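Local coordinates for protein beta-galactosidase (Bacteroides thetaiotaomicron, PDB 5MT2) that probably acts as a beta-galactosidase, removing beta-linked galactose from glycans, on a beta-rich chain, at residues A[140-145]-A[210-215]; A[188-193]-A[253-258]; A[99-104]-A[359-364]. All coordinates share one frame; numbering follows the deposited sequence.

The succession of small, mostly antiparallel sheets in this chain is consistent with a five-bladed beta-propeller, and the three interactions would then all join neighbouring blades. Interactions 1 and 2 join loops that connect or follow strands 121-126, 146-153, 166-172 and 183-184 to the sheet that begins with strand 204-212. Their centres are 19 Å apart, their segments alternate along the chain, and they touch where Val-210 CG2 packs on Trp-253 CH2 at 3.7 Å. Interaction 3 lies where the last sheet meets the first, and the chain between its segments contains both others. Its centre is 27 Å from that of interaction 1; interactions 2 and 3, 34 Å apart, lie on opposite sides of the chain's centre.

Interaction 1 of 3, residues A[140-145]-A[210-215]; sequences QTYKGR and VYWDKD
The indole of Trp-212 has Tyr-142 over one face and the aliphatic end of Lys-214 over the opposite one, while the carbonyl oxygen of Thr-141 lies at its edge. The amide of Gln-140, its plane 28° from that of the indole, brings OE1 up obliquely, neither over a face nor at the edge. Tyr-142 presents its own edge, with CD1 4.0 Å from CH2 of Trp-212 and the planes at 74°, a T-shaped pair. One face of that phenol is covered by CG of Lys-143. At the indole's rim, Thr-141 O approaches CZ3 of Trp-212 to 3.1 Å, close enough for a CH···O contact with the slightly positive ring hydrogen. The large flat tryptophan suits a half-exposed seam, since it accepts apolar, aromatic and carbonyl neighbours at once.

In the fold, 140-145 belongs to the connection between strands 121-126 and 146-153 and ends in a type I' turn from Tyr-142 to Arg-145, whereas Trp-212 closes strand 204-212 of what is probably the next propeller blade. Phe-222 of that blade meets both aromatic rings.

Gln-140 supplies the polar half, and glutamine suits the site because one flat amide offers an acceptor to the lysine and a donor to a water. Lys-214 crosses the indole with CE 3.5 Å above the plane and then bends at chi4 (72°), which brings NZ to OE1 of Gln-140 at 2.6 Å, in the carbonyl plane. A leucine in place of Gln-140 would probably leave the ammonium of Lys-214 without this acceptor and the water without its donor. On that other branch, NE2 of Gln-140 donates to the water 3.1 Å away, which in turn donates to Trp-212 O at 2.6 Å; the same NE2 also bonds to Leu-128 O.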
loop_
_atom_site.group_PDB
_atom_site.type_symbol
_atom_site.label_atom_id
_atom_site.label_comp_id
_atom_site.label_asym_id
_atom_site.label_seq_id
_atom_site.Cartn_x
_atom_site.Cartn_y
_atom_site.Cartn_z
ATOM N N GLN A 140 -16.281 -0.665 2.501
ATOM C CA GLN A 140 -17.392 -1.326 3.155
ATOM C C GLN A 140 -17.459 -1.021 4.633
ATOM O O GLN A 140 -16.430 -0.851 5.291
ATOM C CB GLN A 140 -17.319 -2.820 2.943
ATOM C CG GLN A 140 -17.366 -3.186 1.467
ATOM C CD GLN A 140 -17.112 -4.649 1.220
ATOM O OE1 GLN A 140 -18.039 -5.463 1.267
ATOM N NE2 GLN A 140 -15.867 -5.005 0.980
ATOM N N THR A 141 -18.692 -0.979 5.164
ATOM C CA THR A 141 -18.885 -0.820 6.605
ATOM C C THR A 141 -19.122 -2.173 7.244
ATOM O O THR A 141 -19.778 -3.038 6.673
ATOM C CB THR A 141 -20.057 0.079 6.946
ATOM O OG1 THR A 141 -21.245 -0.512 6.455
ATOM C CG2 THR A 141 -19.907 1.416 6.308
ATOM N N TYR A 142 -18.550 -2.347 8.427
ATOM C CA TYR A 142 -18.753 -3.521 9.249
ATOM C C TYR A 142 -19.076 -3.025 10.659
ATOM O O TYR A 142 -18.364 -2.187 11.197
ATOM C CB TYR A 142 -17.498 -4.369 9.244
ATOM C CG TYR A 142 -17.470 -5.481 10.271
ATOM C CD1 TYR A 142 -18.335 -6.559 10.166
ATOM C CD2 TYR A 142 -16.556 -5.471 11.335
ATOM C CE1 TYR A 142 -18.300 -7.589 11.086
ATOM C CE2 TYR A 142 -16.512 -6.502 12.261
ATOM C CZ TYR A 142 -17.390 -7.569 12.128
ATOM O OH TYR A 142 -17.367 -8.627 13.006
ATOM N N LYS A 143 -20.171 -3.531 11.222
ATOM C CA LYS A 143 -20.659 -3.107 12.545
ATOM C C LYS A 143 -20.818 -1.599 12.602
ATOM O O LYS A 143 -20.492 -0.983 13.601
ATOM C CB LYS A 143 -19.744 -3.623 13.653
ATOM C CG LYS A 143 -19.563 -5.134 13.663
ATOM C CD LYS A 143 -20.808 -5.879 14.047
ATOM C CE LYS A 143 -20.471 -7.320 14.402
ATOM N NZ LYS A 143 -21.702 -8.150 14.470
ATOM N N GLY A 144 -21.313 -1.027 11.502
ATOM C CA GLY A 144 -21.603 0.396 11.414
ATOM C C GLY A 144 -20.426 1.331 11.301
ATOM O O GLY A 144 -20.607 2.562 11.332
ATOM N N ARG A 145 -19.232 0.765 11.144
ATOM C CA ARG A 145 -17.999 1.537 11.086
ATOM C C ARG A 145 -17.241 1.254 9.806
ATOM O O ARG A 145 -17.340 0.164 9.230
ATOM C CB ARG A 145 -17.098 1.178 12.262
ATOM C CG ARG A 145 -17.577 1.718 13.592
ATOM C CD ARG A 145 -16.611 1.356 14.696
ATOM N NE ARG A 145 -16.933 2.086 15.909
ATOM C CZ ARG A 145 -16.325 3.186 16.342
ATOM N NH1 ARG A 145 -16.769 3.750 17.457
ATOM N NH2 ARG A 145 -15.307 3.738 15.691
ATOM N N VAL A 210 -6.773 -5.081 5.053
ATOM C CA VAL A 210 -7.764 -6.081 5.395
ATOM C C VAL A 210 -8.895 -6.059 4.371
ATOM O O VAL A 210 -9.477 -5.026 4.070
ATOM C CB VAL A 210 -8.270 -5.865 6.828
ATOM C CG1 VAL A 210 -9.336 -6.898 7.170
ATOM C CG2 VAL A 210 -7.117 -5.970 7.822
ATOM N N TYR A 211 -9.206 -7.243 3.873
ATOM C CA TYR A 211 -10.292 -7.448 2.943
ATOM C C TYR A 211 -11.422 -8.179 3.632
ATOM O O TYR A 211 -11.183 -9.084 4.444
ATOM C CB TYR A 211 -9.795 -8.300 1.755
ATOM C CG TYR A 211 -8.705 -7.600 0.997
ATOM C CD1 TYR A 211 -9.008 -6.536 0.165
ATOM C CD2 TYR A 211 -7.383 -7.948 1.161
ATOM C CE1 TYR A 211 -8.025 -5.847 -0.503
ATOM C CE2 TYR A 211 -6.372 -7.278 0.492
ATOM C CZ TYR A 211 -6.699 -6.222 -0.340
ATOM O OH TYR A 211 -5.709 -5.517 -0.997
ATOM N N TRP A 212 -12.651 -7.790 3.277
ATOM C CA TRP A 212 -13.804 -8.540 3.705
ATOM C C TRP A 212 -14.181 -9.551 2.643
ATOM O O TRP A 212 -14.816 -9.220 1.646
ATOM C CB TRP A 212 -14.988 -7.611 3.997
ATOM C CG TRP A 212 -16.107 -8.227 4.768
ATOM C CD1 TRP A 212 -16.240 -9.526 5.164
ATOM C CD2 TRP A 212 -17.280 -7.543 5.226
ATOM N NE1 TRP A 212 -17.429 -9.688 5.847
ATOM C CE2 TRP A 212 -18.082 -8.486 5.902
ATOM C CE3 TRP A 212 -17.719 -6.219 5.140
ATOM C CZ2 TRP A 212 -19.313 -8.148 6.483
ATOM C CZ3 TRP A 212 -18.932 -5.880 5.711
ATOM C CH2 TRP A 212 -19.719 -6.840 6.381
ATOM N N ASP A 213 -13.756 -10.788 2.869
ATOM C CA ASP A 213 -14.055 -11.898 1.973
ATOM C C ASP A 213 -15.287 -12.619 2.488
ATOM O O ASP A 213 -15.177 -13.539 3.284
ATOM C CB ASP A 213 -12.854 -12.841 1.915
ATOM C CG ASP A 213 -13.084 -14.004 0.999
ATOM O OD1 ASP A 213 -14.029 -13.928 0.184
ATOM O OD2 ASP A 213 -12.302 -14.971 1.092
ATOM N N LYS A 214 -16.463 -12.208 2.022
ATOM C CA LYS A 214 -17.707 -12.775 2.538
ATOM C C LYS A 214 -17.854 -14.237 2.142
ATOM O O LYS A 214 -18.597 -14.968 2.796
ATOM C CB LYS A 214 -18.914 -11.952 2.079
ATOM C CG LYS A 214 -18.884 -10.536 2.649
ATOM C CD LYS A 214 -20.212 -9.823 2.459
ATOM C CE LYS A 214 -20.122 -8.363 2.859
ATOM N NZ LYS A 214 -19.330 -7.592 1.864
ATOM N N ASP A 215 -17.132 -14.665 1.100
ATOM C CA ASP A 215 -17.074 -16.088 0.759
ATOM C C ASP A 215 -16.213 -16.931 1.681
ATOM O O ASP A 215 -16.284 -18.153 1.610
ATOM C CB ASP A 215 -16.578 -16.274 -0.672
ATOM C CG ASP A 215 -17.590 -15.802 -1.690
ATOM O OD1 ASP A 215 -18.819 -15.915 -1.436
ATOM O OD2 ASP A 215 -17.151 -15.329 -2.744
HETATM O O HOH W 1 -14.639 -7.558 -0.295
#

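Interaction 2 of 3, residues A[188-193]-A[253-258]; sequences PILSIH and WKRYPG
Ile-189 and Leu-190 pack against Trp-253 at different places, the first on the ring and the second on its CB stem. Ile-189 lays CD1 obliquely against the pyrrole side, 3.5 Å from NE1 of Trp-253, and Ile-189 CB is 4.0 Å from both CD1 and NE1 of Trp-253. Leu-190 crosses the tryptophan at about a right angle, its CD2 coming to 3.5 Å from Trp-253 CB. That one methyl also covers a face of the Arg-255 guanidinium, 3.6 Å from NH1, and so wedges between the tryptophan stem and the charged group. Leucine suits the place because one terminal methyl reaches both neighbours.

The polar contact is a hydrogen bond from Arg-255 NH2 to Ser-191 O at 3.0 Å. It is bent, with an N-H···O angle of 135°, and the donor stands above the carbonyl plane. Arg-255 reaches there through a turn at chi2 (73°), which swings its end toward 188-193. The charge has stronger partners outside: Glu-201 pairs with NE and Asp-194 with NH1, while Asp-194 also accepts from the backbone N of Ser-191.

Local backbone shape completes the site. Ile-189 and Leu-190 both face Val-167 of strand 166-172 as a classic beta bulge, and Ser-191 OG accepts from His-193 N at 2.9 Å in an ST turn. The segment 188-193 thus leads out of one probable blade toward strand 204-212 while packing on the outer strand, 254-255, of the next.

Chemically, the buried guanidinium is paired with Glu-201 and Asp-194 and met at its edge by a carbonyl, while a leucine methyl covers one face; the acidic neighbours would be expected to stabilise its positive charge.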
loop_
_atom_site.group_PDB
_atom_site.type_symbol
_atom_site.label_atom_id
_atom_site.label_comp_id
_atom_site.label_asym_id
_atom_site.label_seq_id
_atom_site.Cartn_x
_atom_site.Cartn_y
_atom_site.Cartn_z
ATOM N N PRO A 188 -1.371 -2.511 19.488
ATOM C CA PRO A 188 -1.474 -3.052 18.114
ATOM C C PRO A 188 -2.375 -4.263 18.017
ATOM O O PRO A 188 -2.667 -4.918 19.027
ATOM C CB PRO A 188 -0.041 -3.479 17.767
ATOM C CG PRO A 188 0.790 -3.236 18.963
ATOM C CD PRO A 188 -0.033 -2.668 20.080
ATOM N N ILE A 189 -2.815 -4.562 16.801
ATOM C CA ILE A 189 -3.511 -5.825 16.547
ATOM C C ILE A 189 -2.587 -6.941 16.106
ATOM O O ILE A 189 -2.949 -8.088 16.251
ATOM C CB ILE A 189 -4.683 -5.677 15.577
ATOM C CG1 ILE A 189 -4.250 -4.994 14.259
ATOM C CG2 ILE A 189 -5.828 -4.952 16.283
ATOM C CD1 ILE A 189 -5.199 -5.290 13.128
ATOM N N LEU A 190 -1.428 -6.612 15.549
ATOM C CA LEU A 190 -0.404 -7.602 15.245
ATOM C C LEU A 190 0.948 -7.030 15.588
ATOM O O LEU A 190 1.191 -5.819 15.420
ATOM C CB LEU A 190 -0.365 -7.969 13.773
ATOM C CG LEU A 190 -1.408 -8.822 13.070
ATOM C CD1 LEU A 190 -0.814 -9.233 11.736
ATOM C CD2 LEU A 190 -1.800 -10.069 13.797
ATOM N N SER A 191 1.849 -7.901 15.990
ATOM C CA SER A 191 3.176 -7.482 16.383
ATOM C C SER A 191 4.174 -8.590 16.124
ATOM O O SER A 191 3.827 -9.775 16.174
ATOM C CB SER A 191 3.153 -7.110 17.857
ATOM O OG SER A 191 4.443 -6.951 18.389
ATOM N N ILE A 192 5.426 -8.193 15.907
ATOM C CA ILE A 192 6.533 -9.132 15.866
ATOM C C ILE A 192 6.686 -9.905 17.179
ATOM O O ILE A 192 7.283 -10.983 17.185
ATOM C CB ILE A 192 7.879 -8.455 15.512
ATOM C CG1 ILE A 192 8.379 -7.514 16.636
ATOM C CG2 ILE A 192 7.768 -7.715 14.183
ATOM C CD1 ILE A 192 9.838 -7.132 16.510
ATOM N N HIS A 193 6.160 -9.346 18.273
ATOM C CA HIS A 193 6.277 -9.958 19.598
ATOM C C HIS A 193 5.162 -10.939 19.918
ATOM O O HIS A 193 5.196 -11.561 20.965
ATOM C CB HIS A 193 6.378 -8.878 20.666
ATOM C CG HIS A 193 7.533 -7.951 20.438
ATOM N ND1 HIS A 193 8.827 -8.417 20.314
ATOM C CD2 HIS A 193 7.594 -6.604 20.256
ATOM C CE1 HIS A 193 9.638 -7.397 20.083
ATOM N NE2 HIS A 193 8.917 -6.290 20.049
ATOM N N TRP A 253 -6.526 -12.000 15.650
ATOM C CA TRP A 253 -5.934 -12.410 14.382
ATOM C C TRP A 253 -5.143 -13.674 14.563
ATOM O O TRP A 253 -4.508 -13.867 15.589
ATOM C CB TRP A 253 -5.033 -11.278 13.854
ATOM C CG TRP A 253 -5.845 -10.125 13.489
ATOM C CD1 TRP A 253 -6.274 -9.118 14.304
ATOM C CD2 TRP A 253 -6.405 -9.877 12.215
ATOM N NE1 TRP A 253 -7.081 -8.253 13.608
ATOM C CE2 TRP A 253 -7.187 -8.709 12.317
ATOM C CE3 TRP A 253 -6.361 -10.554 10.993
ATOM C CZ2 TRP A 253 -7.901 -8.194 11.229
ATOM C CZ3 TRP A 253 -7.063 -10.052 9.922
ATOM C CH2 TRP A 253 -7.819 -8.884 10.045
ATOM N N LYS A 254 -5.163 -14.531 13.547
ATOM C CA LYS A 254 -4.271 -15.677 13.486
ATOM C C LYS A 254 -3.512 -15.590 12.174
ATOM O O LYS A 254 -4.079 -15.189 11.155
ATOM C CB LYS A 254 -5.070 -16.980 13.507
ATOM C CG LYS A 254 -5.671 -17.360 14.854
ATOM C CD LYS A 254 -6.516 -18.628 14.722
ATOM C CE LYS A 254 -7.317 -18.918 15.983
ATOM N NZ LYS A 254 -8.299 -20.020 15.768
ATOM N N ARG A 255 -2.244 -15.987 12.187
ATOM C CA ARG A 255 -1.470 -16.091 10.949
ATOM C C ARG A 255 -1.919 -17.271 10.116
ATOM O O ARG A 255 -2.225 -18.337 10.634
ATOM C CB ARG A 255 0.038 -16.232 11.215
ATOM C CG ARG A 255 0.775 -14.935 11.452
ATOM C CD ARG A 255 0.460 -14.331 12.808
ATOM N NE ARG A 255 1.384 -13.231 13.056
ATOM C CZ ARG A 255 1.363 -12.423 14.110
ATOM N NH1 ARG A 255 0.436 -12.527 15.049
ATOM N NH2 ARG A 255 2.275 -11.458 14.203
ATOM N N TYR A 256 -1.914 -17.078 8.812
ATOM C CA TYR A 256 -2.076 -18.174 7.874
ATOM C C TYR A 256 -0.868 -19.127 8.076
ATOM O O TYR A 256 0.274 -18.679 8.074
ATOM C CB TYR A 256 -2.157 -17.636 6.447
ATOM C CG TYR A 256 -2.267 -18.701 5.415
ATOM C CD1 TYR A 256 -3.403 -19.497 5.353
ATOM C CD2 TYR A 256 -1.247 -18.926 4.494
ATOM C CE1 TYR A 256 -3.524 -20.500 4.424
ATOM C CE2 TYR A 256 -1.361 -19.921 3.538
ATOM C CZ TYR A 256 -2.503 -20.724 3.519
ATOM O OH TYR A 256 -2.652 -21.734 2.582
ATOM N N PRO A 257 -1.128 -20.429 8.298
ATOM C CA PRO A 257 -0.012 -21.353 8.533
ATOM C C PRO A 257 0.965 -21.508 7.367
ATOM O O PRO A 257 2.132 -21.824 7.601
ATOM C CB PRO A 257 -0.717 -22.690 8.836
ATOM C CG PRO A 257 -2.071 -22.308 9.316
ATOM C CD PRO A 257 -2.435 -21.075 8.556
ATOM N N GLY A 258 0.513 -21.280 6.137
ATOM C CA GLY A 258 1.377 -21.378 4.968
ATOM C C GLY A 258 2.189 -20.164 4.620
ATOM O O GLY A 258 2.736 -20.103 3.526
#

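Interaction 3 of 3, residues A[99-104]-A[359-364]; sequences NLLDWR and IAIATS
A single methyl, CD1 of Ile-361, is the focus of this contact: it nestles between two backbone carbonyls and the edge of an indole. It lies 3.4 Å from Leu-100 O, 3.7 Å from Leu-101 O and 4.0 Å from Trp-103 NE1, near the indole plane. Ile-361 carries CG1 anti to its own carbonyl carbon, with chi1 at -43°, and that directs the methyl up into the turn 99-104. Beside it, Leu-101 crosses at about a right angle, its CD2 4.2 Å from Ile-361 CD1, and the same CD2 meets Thr-363 CG2 two residues along the strand, on the same face. Threonine fits here because its methyl faces the leucine while OG1 turns to Lys-365 O and Tyr-45 O.

Bonds of Asn-99, with Ser-97 outside the segment, brace the turn. Asn-99 OD1 accepts from the backbone N of Leu-101, an Asx turn, and from that of Asp-102, which makes the wider Asx motif; the Asp-102 donor lies in the carbonyl plane and the Leu-101 donor well above it. Ser-97 OG bonds to Asn-99 N and Asp-102 O. Trp-103 NE1 donates weakly to Leu-100 O, so that oxygen is partly engaged even as it touches the isoleucine methyl.

The turn joins strands 90-97 and 104-110 of the probable first blade; strand 357-363 belongs to the last, whose sheet is completed by the N-terminal strand 45-51, an arrangement that resembles the molecular velcro closure of propellers. Leu-101 also packs on Tyr-47 and Tyr-345, and both Trp-103 and Ile-361 on Ala-50.

Across the seam, then, the attraction is dispersion, with the carbonyls perhaps adding weak polar contacts to the methyl, whereas the polar bonds lie within the turn itself.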
loop_
_atom_site.group_PDB
_atom_site.type_symbol
_atom_site.label_atom_id
_atom_site.label_comp_id
_atom_site.label_asym_id
_atom_site.label_seq_id
_atom_site.Cartn_x
_atom_site.Cartn_y
_atom_site.Cartn_z
ATOM N N ASN A 99 -12.281 13.776 -10.384
ATOM C CA ASN A 99 -11.907 13.134 -11.635
ATOM C C ASN A 99 -10.766 12.139 -11.608
ATOM O O ASN A 99 -10.279 11.762 -12.669
ATOM C CB ASN A 99 -11.611 14.231 -12.667
ATOM C CG ASN A 99 -10.293 14.955 -12.411
ATOM O OD1 ASN A 99 -9.633 14.745 -11.380
ATOM N ND2 ASN A 99 -9.889 15.808 -13.365
ATOM N N LEU A 100 -10.301 11.790 -10.410
ATOM C CA LEU A 100 -9.184 10.867 -10.200
ATOM C C LEU A 100 -7.786 11.404 -10.508
ATOM O O LEU A 100 -6.802 10.773 -10.127
ATOM C CB LEU A 100 -9.401 9.530 -10.934
ATOM C CG LEU A 100 -10.404 8.583 -10.254
ATOM C CD1 LEU A 100 -10.877 7.493 -11.198
ATOM C CD2 LEU A 100 -9.805 7.997 -8.991
ATOM N N LEU A 101 -7.690 12.554 -11.155
ATOM C CA LEU A 101 -6.428 13.099 -11.602
ATOM C C LEU A 101 -5.976 14.286 -10.804
ATOM O O LEU A 101 -4.788 14.411 -10.525
ATOM C CB LEU A 101 -6.522 13.524 -13.065
ATOM C CG LEU A 101 -6.805 12.391 -14.049
ATOM C CD1 LEU A 101 -7.105 12.954 -15.426
ATOM C CD2 LEU A 101 -5.634 11.438 -14.125
ATOM N N ASP A 102 -6.900 15.173 -10.478
ATOM C CA ASP A 102 -6.625 16.447 -9.801
ATOM C C ASP A 102 -7.100 16.314 -8.369
ATOM O O ASP A 102 -8.294 16.085 -8.166
ATOM C CB ASP A 102 -7.432 17.582 -10.443
ATOM C CG ASP A 102 -6.985 17.908 -11.862
ATOM O OD1 ASP A 102 -7.501 17.337 -12.832
ATOM O OD2 ASP A 102 -6.098 18.766 -12.001
ATOM N N TRP A 103 -6.196 16.484 -7.403
ATOM C CA TRP A 103 -6.458 16.181 -5.999
ATOM C C TRP A 103 -6.283 17.404 -5.113
ATOM O O TRP A 103 -5.402 18.212 -5.346
ATOM C CB TRP A 103 -5.508 15.060 -5.542
ATOM C CG TRP A 103 -5.829 13.778 -6.214
ATOM C CD1 TRP A 103 -5.398 13.362 -7.436
ATOM C CD2 TRP A 103 -6.767 12.801 -5.769
ATOM N NE1 TRP A 103 -5.959 12.157 -7.744
ATOM C CE2 TRP A 103 -6.808 11.794 -6.743
ATOM C CE3 TRP A 103 -7.556 12.663 -4.624
ATOM C CZ2 TRP A 103 -7.603 10.661 -6.609
ATOM C CZ3 TRP A 103 -8.353 11.557 -4.503
ATOM C CH2 TRP A 103 -8.388 10.573 -5.499
ATOM N N ARG A 104 -7.151 17.529 -4.108
ATOM C CA ARG A 104 -7.137 18.617 -3.130
ATOM C C ARG A 104 -7.017 17.973 -1.751
ATOM O O ARG A 104 -7.908 17.213 -1.329
ATOM C CB ARG A 104 -8.454 19.383 -3.213
ATOM C CG ARG A 104 -8.628 20.175 -4.494
ATOM C CD ARG A 104 -10.009 20.833 -4.589
ATOM N NE ARG A 104 -11.107 19.854 -4.643
ATOM C CZ ARG A 104 -11.405 19.087 -5.694
ATOM N NH1 ARG A 104 -10.697 19.150 -6.823
ATOM N NH2 ARG A 104 -12.425 18.228 -5.622
ATOM N N ILE A 359 3.230 11.225 -4.789
ATOM C CA ILE A 359 2.339 10.250 -5.414
ATOM C C ILE A 359 2.034 10.730 -6.829
ATOM O O ILE A 359 1.662 11.894 -7.032
ATOM C CB ILE A 359 1.056 10.064 -4.584
ATOM C CG1 ILE A 359 1.417 9.345 -3.281
ATOM C CG2 ILE A 359 -0.001 9.286 -5.376
ATOM C CD1 ILE A 359 0.334 9.389 -2.226
ATOM N N ALA A 360 2.214 9.828 -7.775
ATOM C CA ALA A 360 1.976 10.082 -9.199
ATOM C C ALA A 360 0.954 9.103 -9.754
ATOM O O ALA A 360 0.558 8.143 -9.076
ATOM C CB ALA A 360 3.281 9.961 -9.962
ATOM N N ILE A 361 0.534 9.347 -11.004
ATOM C CA ILE A 361 -0.490 8.571 -11.655
ATOM C C ILE A 361 -0.046 8.197 -13.059
ATOM O O ILE A 361 0.490 9.044 -13.797
ATOM C CB ILE A 361 -1.835 9.323 -11.783
ATOM C CG1 ILE A 361 -2.188 10.072 -10.500
ATOM C CG2 ILE A 361 -2.937 8.326 -12.135
ATOM C CD1 ILE A 361 -3.419 10.959 -10.630
ATOM N N ALA A 362 -0.296 6.946 -13.425
ATOM C CA ALA A 362 -0.178 6.482 -14.809
ATOM C C ALA A 362 -1.535 6.013 -15.259
ATOM O O ALA A 362 -2.312 5.518 -14.453
ATOM C CB ALA A 362 0.842 5.379 -14.930
ATOM N N THR A 363 -1.805 6.157 -16.547
ATOM C CA THR A 363 -3.101 5.802 -17.106
ATOM C C THR A 363 -2.968 4.961 -18.377
ATOM O O THR A 363 -1.923 4.927 -19.034
ATOM C CB THR A 363 -3.945 7.064 -17.400
ATOM O OG1 THR A 363 -3.230 7.920 -18.309
ATOM C CG2 THR A 363 -4.269 7.833 -16.086
ATOM N N SER A 364 -4.054 4.285 -18.706
ATOM C CA SER A 364 -4.086 3.378 -19.840
ATOM C C SER A 364 -4.127 4.109 -21.190
ATOM O O SER A 364 -3.701 3.545 -22.202
ATOM C CB SER A 364 -5.249 2.414 -19.684
ATOM O OG SER A 364 -6.457 3.099 -19.499
#